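PDB 3F7W: putative fructosamine-3-kinase from Thermobifida fusca YX, which is probably a kinase of the fructosamine kinase family, though its own activity and substrate remain to be established. Local coordinates for residues E118-T123 with S139-F144; D184-A189 with H218-L223. One frame throughout, in Å; residues are numbered along the deposited sequence. Where two conformers were deposited one is given.

Contact 1: E118-T123 with S139-F144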
ATOM      1  N   GLU A 118      11.836 -10.178  -8.148  1.00 35.62           N
ATOM      2  CA  GLU A 118      12.284 -11.518  -8.460  1.00 39.01           C
ATOM      3  C   GLU A 118      11.091 -12.468  -8.445  1.00 36.69           C
ATOM      4  O   GLU A 118      11.011 -13.389  -9.241  1.00 37.98           O
ATOM      5  CB  GLU A 118      13.340 -11.961  -7.442  1.00 40.80           C
ATOM      6  CG  GLU A 118      14.341 -10.840  -7.059  1.00 53.08           C
ATOM      7  CD  GLU A 118      15.797 -11.243  -7.220  1.00 63.96           C
ATOM      8  OE1 GLU A 118      16.136 -11.881  -8.244  1.00 72.45           O
ATOM      9  OE2 GLU A 118      16.611 -10.901  -6.332  1.00 72.34           O
ATOM     10  N   SER A 119      10.144 -12.202  -7.546  1.00 33.91           N
ATOM     11  CA  SER A 119       8.951 -13.022  -7.410  1.00 31.99           C
ATOM     12  C   SER A 119       7.812 -12.165  -6.872  1.00 30.96           C
ATOM     13  O   SER A 119       8.009 -11.001  -6.509  1.00 28.80           O
ATOM     14  CB  SER A 119       9.247 -14.169  -6.433  1.00 33.57           C
ATOM     15  OG  SER A 119       9.310 -13.671  -5.100  1.00 42.49           O
ATOM     16  N   PHE A 120       6.617 -12.739  -6.864  1.00 28.31           N
ATOM     17  CA  PHE A 120       5.504 -12.197  -6.112  1.00 28.11           C
ATOM     18  C   PHE A 120       5.803 -12.393  -4.624  1.00 29.28           C
ATOM     19  O   PHE A 120       6.451 -13.351  -4.260  1.00 30.01           O
ATOM     20  CB  PHE A 120       4.215 -12.865  -6.527  1.00 28.14           C
ATOM     21  CG  PHE A 120       3.895 -12.657  -7.975  1.00 32.02           C
ATOM     22  CD1 PHE A 120       3.340 -11.457  -8.398  1.00 27.77           C
ATOM     23  CD2 PHE A 120       4.219 -13.631  -8.920  1.00 30.65           C
ATOM     24  CE1 PHE A 120       3.079 -11.231  -9.743  1.00 27.89           C
ATOM     25  CE2 PHE A 120       3.947 -13.422 -10.274  1.00 32.80           C
ATOM     26  CZ  PHE A 120       3.379 -12.222 -10.686  1.00 28.63           C
ATOM     27  N   GLY A 121       5.382 -11.448  -3.782  1.00 24.52           N
ATOM     28  CA  GLY A 121       5.651 -11.495  -2.369  1.00 26.91           C
ATOM     29  C   GLY A 121       6.895 -10.704  -2.006  1.00 27.61           C
ATOM     30  O   GLY A 121       7.262  -9.766  -2.691  1.00 27.86           O
ATOM     31  N   ALA A 122       7.563 -11.112  -0.935  1.00 28.49           N
ATOM     32  CA  ALA A 122       8.725 -10.384  -0.415  1.00 26.94           C
ATOM     33  C   ALA A 122       9.526 -11.266   0.537  1.00 28.00           C
ATOM     34  O   ALA A 122       9.062 -12.337   0.917  1.00 28.51           O
ATOM     35  CB  ALA A 122       8.324  -9.074   0.271  1.00 25.38           C
ATOM     36  N   THR A 123      10.737 -10.831   0.875  1.00 26.61           N
ATOM     37  CA  THR A 123      11.617 -11.602   1.747  1.00 30.48           C
ATOM     38  C   THR A 123      11.311 -11.338   3.223  1.00 30.18           C
ATOM     39  O   THR A 123      11.822 -12.026   4.079  1.00 34.51           O
ATOM     40  CB  THR A 123      13.126 -11.317   1.448  1.00 30.15           C
ATOM     41  OG1 THR A 123      13.380  -9.918   1.548  1.00 32.65           O
ATOM     42  CG2 THR A 123      13.514 -11.806   0.055  1.00 33.86           C
ATOM     43  N   SER A 139       5.857 -17.774  -7.794  1.00 29.36           N
ATOM     44  CA  SER A 139       6.327 -17.507  -9.137  1.00 29.62           C
ATOM     45  C   SER A 139       5.210 -17.098 -10.105  1.00 29.99           C
ATOM     46  O   SER A 139       5.491 -16.563 -11.165  1.00 34.04           O
ATOM     47  CB  SER A 139       7.053 -18.755  -9.668  1.00 30.06           C
ATOM     48  OG  SER A 139       6.183 -19.877  -9.629  1.00 32.63           O
ATOM     49  N   THR A 140       3.955 -17.388  -9.767  1.00 31.13           N
ATOM     50  CA  THR A 140       2.820 -17.142 -10.659  1.00 30.29           C
ATOM     51  C   THR A 140       1.732 -16.346  -9.928  1.00 29.75           C
ATOM     52  O   THR A 140       1.468 -16.574  -8.747  1.00 28.18           O
ATOM     53  CB  THR A 140       2.245 -18.473 -11.198  1.00 31.95           C
ATOM     54  OG1 THR A 140       1.831 -19.305 -10.109  1.00 30.57           O
ATOM     55  CG2 THR A 140       3.294 -19.213 -12.020  1.00 29.69           C
ATOM     56  N   TRP A 141       1.105 -15.406 -10.630  1.00 29.61           N
ATOM     57  CA  TRP A 141       0.170 -14.502  -9.974  1.00 29.16           C
ATOM     58  C   TRP A 141      -1.160 -15.134  -9.500  1.00 27.79           C
ATOM     59  O   TRP A 141      -1.582 -14.874  -8.366  1.00 28.26           O
ATOM     60  CB  TRP A 141      -0.070 -13.242 -10.826  1.00 28.37           C
ATOM     61  CG  TRP A 141      -0.940 -12.256 -10.117  1.00 28.79           C
ATOM     62  CD1 TRP A 141      -0.575 -11.407  -9.147  1.00 27.40           C
ATOM     63  CD2 TRP A 141      -2.340 -12.082 -10.309  1.00 27.48           C
ATOM     64  NE1 TRP A 141      -1.662 -10.689  -8.700  1.00 27.21           N
ATOM     65  CE2 TRP A 141      -2.760 -11.080  -9.408  1.00 30.98           C
ATOM     66  CE3 TRP A 141      -3.279 -12.668 -11.157  1.00 28.17           C
ATOM     67  CZ2 TRP A 141      -4.072 -10.659  -9.325  1.00 28.79           C
ATOM     68  CZ3 TRP A 141      -4.594 -12.252 -11.069  1.00 28.27           C
ATOM     69  CH2 TRP A 141      -4.974 -11.238 -10.159  1.00 30.24           C
ATOM     70  N   PRO A 142      -1.839 -15.931 -10.350  1.00 28.48           N
ATOM     71  CA  PRO A 142      -3.148 -16.426  -9.899  1.00 28.74           C
ATOM     72  C   PRO A 142      -3.089 -17.185  -8.579  1.00 27.80           C
ATOM     73  O   PRO A 142      -3.928 -16.965  -7.707  1.00 28.85           O
ATOM     74  CB  PRO A 142      -3.602 -17.357 -11.055  1.00 26.43           C
ATOM     75  CG  PRO A 142      -2.873 -16.836 -12.248  1.00 29.54           C
ATOM     76  CD  PRO A 142      -1.526 -16.405 -11.711  1.00 29.54           C
ATOM     77  N   GLU A 143      -2.088 -18.046  -8.422  1.00 26.62           N
ATOM     78  CA  GLU A 143      -1.914 -18.784  -7.169  1.00 26.84           C
ATOM     79  C   GLU A 143      -1.579 -17.867  -5.984  1.00 26.35           C
ATOM     80  O   GLU A 143      -2.107 -18.015  -4.889  1.00 24.77           O
ATOM     81  CB  GLU A 143      -0.805 -19.825  -7.339  1.00 30.03           C
ATOM     82  CG  GLU A 143      -1.166 -21.003  -8.250  1.00 32.97           C
ATOM     83  CD  GLU A 143      -1.284 -20.669  -9.748  1.00 39.82           C
ATOM     84  OE1 GLU A 143      -0.697 -19.670 -10.255  1.00 32.12           O
ATOM     85  OE2 GLU A 143      -1.977 -21.450 -10.434  1.00 40.47           O
ATOM     86  N   PHE A 144      -0.642 -16.963  -6.199  1.00 25.17           N
ATOM     87  CA  PHE A 144      -0.307 -15.975  -5.205  1.00 24.50           C
ATOM     88  C   PHE A 144      -1.542 -15.170  -4.761  1.00 25.55           C
ATOM     89  O   PHE A 144      -1.799 -15.000  -3.566  1.00 25.64           O
ATOM     90  CB  PHE A 144       0.769 -15.051  -5.790  1.00 26.34           C
ATOM     91  CG  PHE A 144       1.021 -13.829  -4.985  1.00 27.40           C
ATOM     92  CD1 PHE A 144       1.709 -13.901  -3.785  1.00 28.92           C
ATOM     93  CD2 PHE A 144       0.580 -12.589  -5.439  1.00 30.27           C
ATOM     94  CE1 PHE A 144       1.932 -12.759  -3.040  1.00 31.53           C
ATOM     95  CE2 PHE A 144       0.821 -11.443  -4.696  1.00 30.04           C
ATOM     96  CZ  PHE A 144       1.493 -11.537  -3.502  1.00 29.16           C
TER

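Contact 2: D184-A189 with H218-L223. With EDO (1,2-ethanediol), chain I.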
ATOM      1  N   ASP A 184      -2.828 -12.241 -19.128  1.00 36.87           N
ATOM      2  CA  ASP A 184      -1.608 -12.980 -19.433  1.00 35.44           C
ATOM      3  C   ASP A 184      -0.516 -12.728 -18.418  1.00 34.30           C
ATOM      4  O   ASP A 184      -0.368 -11.593 -17.947  1.00 29.35           O
ATOM      5  CB  ASP A 184      -1.083 -12.614 -20.819  1.00 36.78           C
ATOM      6  CG  ASP A 184      -2.059 -12.971 -21.928  1.00 35.14           C
ATOM      7  OD1 ASP A 184      -2.846 -13.930 -21.780  1.00 35.12           O
ATOM      8  OD2 ASP A 184      -2.045 -12.267 -22.937  1.00 38.37           O
ATOM      9  N   PRO A 185       0.290 -13.768 -18.121  1.00 32.18           N
ATOM     10  CA  PRO A 185       1.424 -13.608 -17.215  1.00 34.52           C
ATOM     11  C   PRO A 185       2.313 -12.453 -17.636  1.00 33.43           C
ATOM     12  O   PRO A 185       2.560 -12.275 -18.832  1.00 29.57           O
ATOM     13  CB  PRO A 185       2.182 -14.932 -17.341  1.00 35.39           C
ATOM     14  CG  PRO A 185       1.199 -15.912 -17.866  1.00 35.50           C
ATOM     15  CD  PRO A 185       0.181 -15.149 -18.640  1.00 34.34           C
ATOM     16  N   GLU A 186       2.705 -11.635 -16.668  1.00 30.78           N
ATOM     17  CA  GLU A 186       3.743 -10.627 -16.848  1.00 30.73           C
ATOM     18  C   GLU A 186       4.613 -10.569 -15.587  1.00 29.68           C
ATOM     19  O   GLU A 186       4.207 -11.060 -14.529  1.00 30.62           O
ATOM     20  CB  GLU A 186       3.124  -9.260 -17.178  1.00 28.89           C
ATOM     21  CG  GLU A 186       2.242  -8.688 -16.078  1.00 30.35           C
ATOM     22  CD  GLU A 186       1.724  -7.297 -16.386  1.00 33.07           C
ATOM     23  OE1 GLU A 186       0.939  -7.145 -17.362  1.00 29.82           O
ATOM     24  OE2 GLU A 186       2.104  -6.367 -15.634  1.00 29.25           O
ATOM     25  N   PRO A 187       5.819  -9.985 -15.688  1.00 30.01           N
ATOM     26  CA  PRO A 187       6.686 -10.024 -14.514  1.00 29.61           C
ATOM     27  C   PRO A 187       6.110  -9.289 -13.302  1.00 27.73           C
ATOM     28  O   PRO A 187       5.370  -8.306 -13.462  1.00 27.68           O
ATOM     29  CB  PRO A 187       7.978  -9.341 -14.996  1.00 30.55           C
ATOM     30  CG  PRO A 187       7.916  -9.415 -16.519  1.00 31.57           C
ATOM     31  CD  PRO A 187       6.470  -9.347 -16.848  1.00 32.08           C
ATOM     32  N   PRO A 188       6.444  -9.766 -12.094  1.00 28.65           N
ATOM     33  CA  PRO A 188       6.027  -9.051 -10.889  1.00 28.72           C
ATOM     34  C   PRO A 188       6.594  -7.635 -10.867  1.00 28.73           C
ATOM     35  O   PRO A 188       7.745  -7.412 -11.275  1.00 25.73           O
ATOM     36  CB  PRO A 188       6.592  -9.897  -9.748  1.00 30.10           C
ATOM     37  CG  PRO A 188       7.417 -10.918 -10.325  1.00 28.52           C
ATOM     38  CD  PRO A 188       7.239 -10.972 -11.786  1.00 30.21           C
ATOM     39  N   ALA A 189       5.764  -6.697 -10.394  1.00 28.29           N
ATOM     40  CA  ALA A 189       6.127  -5.305 -10.214  1.00 28.53           C
ATOM     41  C   ALA A 189       6.458  -5.023  -8.740  1.00 26.21           C
ATOM     42  O   ALA A 189       6.019  -5.750  -7.852  1.00 25.56           O
ATOM     43  CB  ALA A 189       4.971  -4.424 -10.663  1.00 25.56           C
ATOM     44  N   HIS A 218       1.056  -7.610  -8.862  1.00 26.12           N
ATOM     45  CA  HIS A 218       0.662  -7.177 -10.174  1.00 26.18           C
ATOM     46  C   HIS A 218       0.546  -5.669 -10.150  1.00 26.37           C
ATOM     47  O   HIS A 218      -0.132  -5.108  -9.299  1.00 25.56           O
ATOM     48  CB  HIS A 218      -0.669  -7.820 -10.575  1.00 27.60           C
ATOM     49  CG  HIS A 218      -0.883  -7.864 -12.046  1.00 26.44           C
ATOM     50  ND1 HIS A 218      -0.865  -6.730 -12.838  1.00 22.47           N
ATOM     51  CD2 HIS A 218      -1.084  -8.911 -12.879  1.00 28.58           C
ATOM     52  CE1 HIS A 218      -1.087  -7.083 -14.095  1.00 27.78           C
ATOM     53  NE2 HIS A 218      -1.232  -8.398 -14.145  1.00 27.85           N
ATOM     54  N   ARG A 219       1.198  -5.006 -11.095  1.00 26.21           N
ATOM     55  CA  ARG A 219       1.163  -3.534 -11.127  1.00 26.11           C
ATOM     56  C   ARG A 219      -0.261  -2.978 -11.263  1.00 25.41           C
ATOM     57  O   ARG A 219      -0.537  -1.899 -10.785  1.00 26.89           O
ATOM     58  CB  ARG A 219       2.070  -2.991 -12.221  1.00 27.34           C
ATOM     59  CG  ARG A 219       1.715  -3.370 -13.654  1.00 27.45           C
ATOM     60  CD  ARG A 219       2.993  -3.414 -14.533  1.00 25.31           C
ATOM     61  NE  ARG A 219       2.711  -3.559 -15.965  1.00 26.22           N
ATOM     62  CZ  ARG A 219       2.690  -2.567 -16.863  1.00 27.23           C
ATOM     63  NH1 ARG A 219       2.899  -1.311 -16.524  1.00 29.01           N
ATOM     64  NH2 ARG A 219       2.422  -2.840 -18.140  1.00 28.78           N
ATOM     65  N   GLU A 220      -1.162  -3.732 -11.909  1.00 27.44           N
ATOM     66  CA  GLU A 220      -2.575  -3.345 -11.994  1.00 26.63           C
ATOM     67  C   GLU A 220      -3.225  -3.157 -10.623  1.00 24.94           C
ATOM     68  O   GLU A 220      -4.150  -2.378 -10.506  1.00 25.71           O
ATOM     69  CB  GLU A 220      -3.374  -4.305 -12.878  1.00 24.11           C
ATOM     70  CG  GLU A 220      -3.005  -4.176 -14.397  1.00 27.07           C
ATOM     71  CD  GLU A 220      -3.694  -5.193 -15.307  1.00 27.67           C
ATOM     72  OE1 GLU A 220      -4.824  -5.654 -15.001  1.00 27.25           O
ATOM     73  OE2 GLU A 220      -3.107  -5.505 -16.353  1.00 29.41           O
ATOM     74  N   ALA A 221      -2.715  -3.839  -9.583  1.00 26.18           N
ATOM     75  CA  ALA A 221      -3.227  -3.696  -8.224  1.00 25.41           C
ATOM     76  C   ALA A 221      -3.194  -2.248  -7.775  1.00 25.11           C
ATOM     77  O   ALA A 221      -4.186  -1.719  -7.281  1.00 24.73           O
ATOM     78  CB  ALA A 221      -2.436  -4.592  -7.221  1.00 24.53           C
ATOM     79  N   ASP A 222      -2.053  -1.595  -7.942  1.00 25.81           N
ATOM     80  CA  ASP A 222      -1.906  -0.212  -7.439  1.00 26.23           C
ATOM     81  C   ASP A 222      -2.843   0.736  -8.182  1.00 25.50           C
ATOM     82  O   ASP A 222      -3.502   1.582  -7.587  1.00 25.51           O
ATOM     83  CB  ASP A 222      -0.448   0.278  -7.582  1.00 25.11           C
ATOM     84  CG  ASP A 222       0.482  -0.171  -6.411  1.00 26.83           C
ATOM     85  OD1 ASP A 222       0.033  -0.771  -5.405  1.00 25.24           O
ATOM     86  OD2 ASP A 222       1.704   0.096  -6.525  1.00 26.49           O
ATOM     87  N   LEU A 223      -2.906   0.585  -9.499  0.50 24.93           N
ATOM     88  CA  LEU A 223      -3.777   1.428 -10.317  0.50 25.84           C
ATOM     89  C   LEU A 223      -5.250   1.165 -10.014  0.50 25.65           C
ATOM     90  O   LEU A 223      -6.066   2.080 -10.066  0.50 25.14           O
ATOM     91  CB  LEU A 223      -3.471   1.235 -11.803  0.50 27.71           C
ATOM     92  CG  LEU A 223      -2.356   2.128 -12.382  0.50 31.31           C
ATOM     93  CD1 LEU A 223      -1.203   2.258 -11.420  0.50 25.18           C
ATOM     94  CD2 LEU A 223      -1.893   1.589 -13.719  0.50 28.28           C
TER
HETATM   95  C1  EDO I 295       7.633  -5.116 -14.665  1.00 55.89           C
HETATM   96  O1  EDO I 295       8.010  -5.314 -13.303  1.00 56.55           O
HETATM   97  C2  EDO I 295       6.117  -4.928 -14.747  1.00 48.94           C
HETATM   98  O2  EDO I 295       5.427  -6.176 -14.908  1.00 39.90           O
HETATM   99  O   HOH W   1      -1.515 -11.302 -15.239  1.00 34.15           O
HETATM  100  O   HOH W   2       2.799  -6.747 -13.031  1.00 26.56           O
HETATM  101  O   HOH W   3      -0.602  -4.764 -17.403  1.00 30.70           O
HETATM  102  O   HOH W   4       2.541  -5.688 -18.979  1.00 35.63           O

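Contact 1: E118-T123 with S139-F144
Phe120 and Gly121, in the loop after helix 99-114, lie against the first turn of helix 141-159, where Phe144 points toward them and Trp141 lies against the Phe120 ring; Thr140 occupies the N-cap position. The three aromatic residues form a cluster in the helical part of a protein-kinase-like fold, an example of a loop packed on a helix start through rings; a polar tie lies next door, a backbone hydrogen bond between Phe120 and Arg138. Phe120 carries the cluster. Its CG stands anti to the carbonyl carbon (chi1 -61°), and the ring edge reaches the backbone ahead of the helix, Phe120 CE2 lying 3.6 Å from Ser139 O. One face of this ring receives Trp141, whose CB makes an off-centre CH-pi contact and approaches Phe120 CZ to 3.6 Å. The indole meets Phe120 with its own edge, Trp141 CD1 being 3.7 Å from Phe120 CE1, the planes inclined at 58°. Phe144 is engaged differently: its ring and that of Phe120 are slid apart and barely overlap. An alanine at Phe120 would probably open a gap beside Trp141 CB and leave the indole edge without its neighbour. Trp141 also stacks on Tyr145 of the same helix. Gly121, at backbone angles that suit a residue lacking CB, brings its N to 3.8 Å from Phe144 CE1, while Phe120 CB sits over the centre of the Phe144 ring, 3.7 Å from its centroid.

Contact 2: D184-A189 with H218-L223
Glu186 and Arg219 form the one direct hydrogen bond between the loop 184-189 and the start of helix 219-229, a salt bridge built into a network of water and backbone partners. Arg219 NE donates to Glu186 OE2 over 2.9 Å, in the guanidinium plane and on the syn side of the carboxylate, but the bond is bent, with an N-H...O angle of 141°. CG of Glu186 lies between its backbone N and carbonyl carbon (chi1 63°), and an anti chi2 continues the chain extended toward the helix start. The carboxylate also lies against the imidazole, Glu186 CD 3.6 Å from His218 CE1, the two planes 33° apart. A water 2.7 Å from Glu186 OE2 accepts from the backbone N of Arg219 and has Pro187 O within reach as well, so its protons are shared among competing acceptors. Another donates to both Glu186 OE1 and Glu220 OE2, bridging carboxylate oxygens 4.5 Å apart; the repulsion is probably eased by Arg254, which forms a salt bridge with Glu220 OE2. A further water accepts from Arg219 NH2 and donates weakly to Glu186 OE1. The guanidinium also turns to helix 234-244 and the loop that follows it: NH2 donates to Pro246 O, and NH1 bonds Ala245 O and, within the helix, Tyr241 OH. His218 is the N-cap, its ND1 accepting from Glu220 N at 3.2 Å, nearly in the ring plane. The other ring nitrogen of His218, NE2, meets a water at 3.1 Å that donates to Asp184 O. A 1,2-ethanediol, probably from the crystallisation liquor, donates to Pro187 O and Pro188 O. Ala189 CB packs on Arg219 CB where strand 189-191 begins; His113 of helix 99-114 touches both side chains, and helix 251-270 meets Glu220 through Trp251 and His258.

How the contacts relate
From the N terminus, the chain leaves helix 99-114 and enters the loop of contact 1, which closes after the small hairpin of strands 126-128 and 131-133 as helix 141-159 begins. Only later does contact 2 open, after helix 178-181; it closes a longer loop holding strands 189-191, 200-203 and 206-209 as helix 219-229 starts. The two loops therefore follow in series, neither nested nor crossed, yet their centres lie about 10 Å apart. Trp141 NE1 packs against His218 CB, and Phe120 CE1 against Pro188 CB, so two helix starts and the two loops facing them form one continuous block.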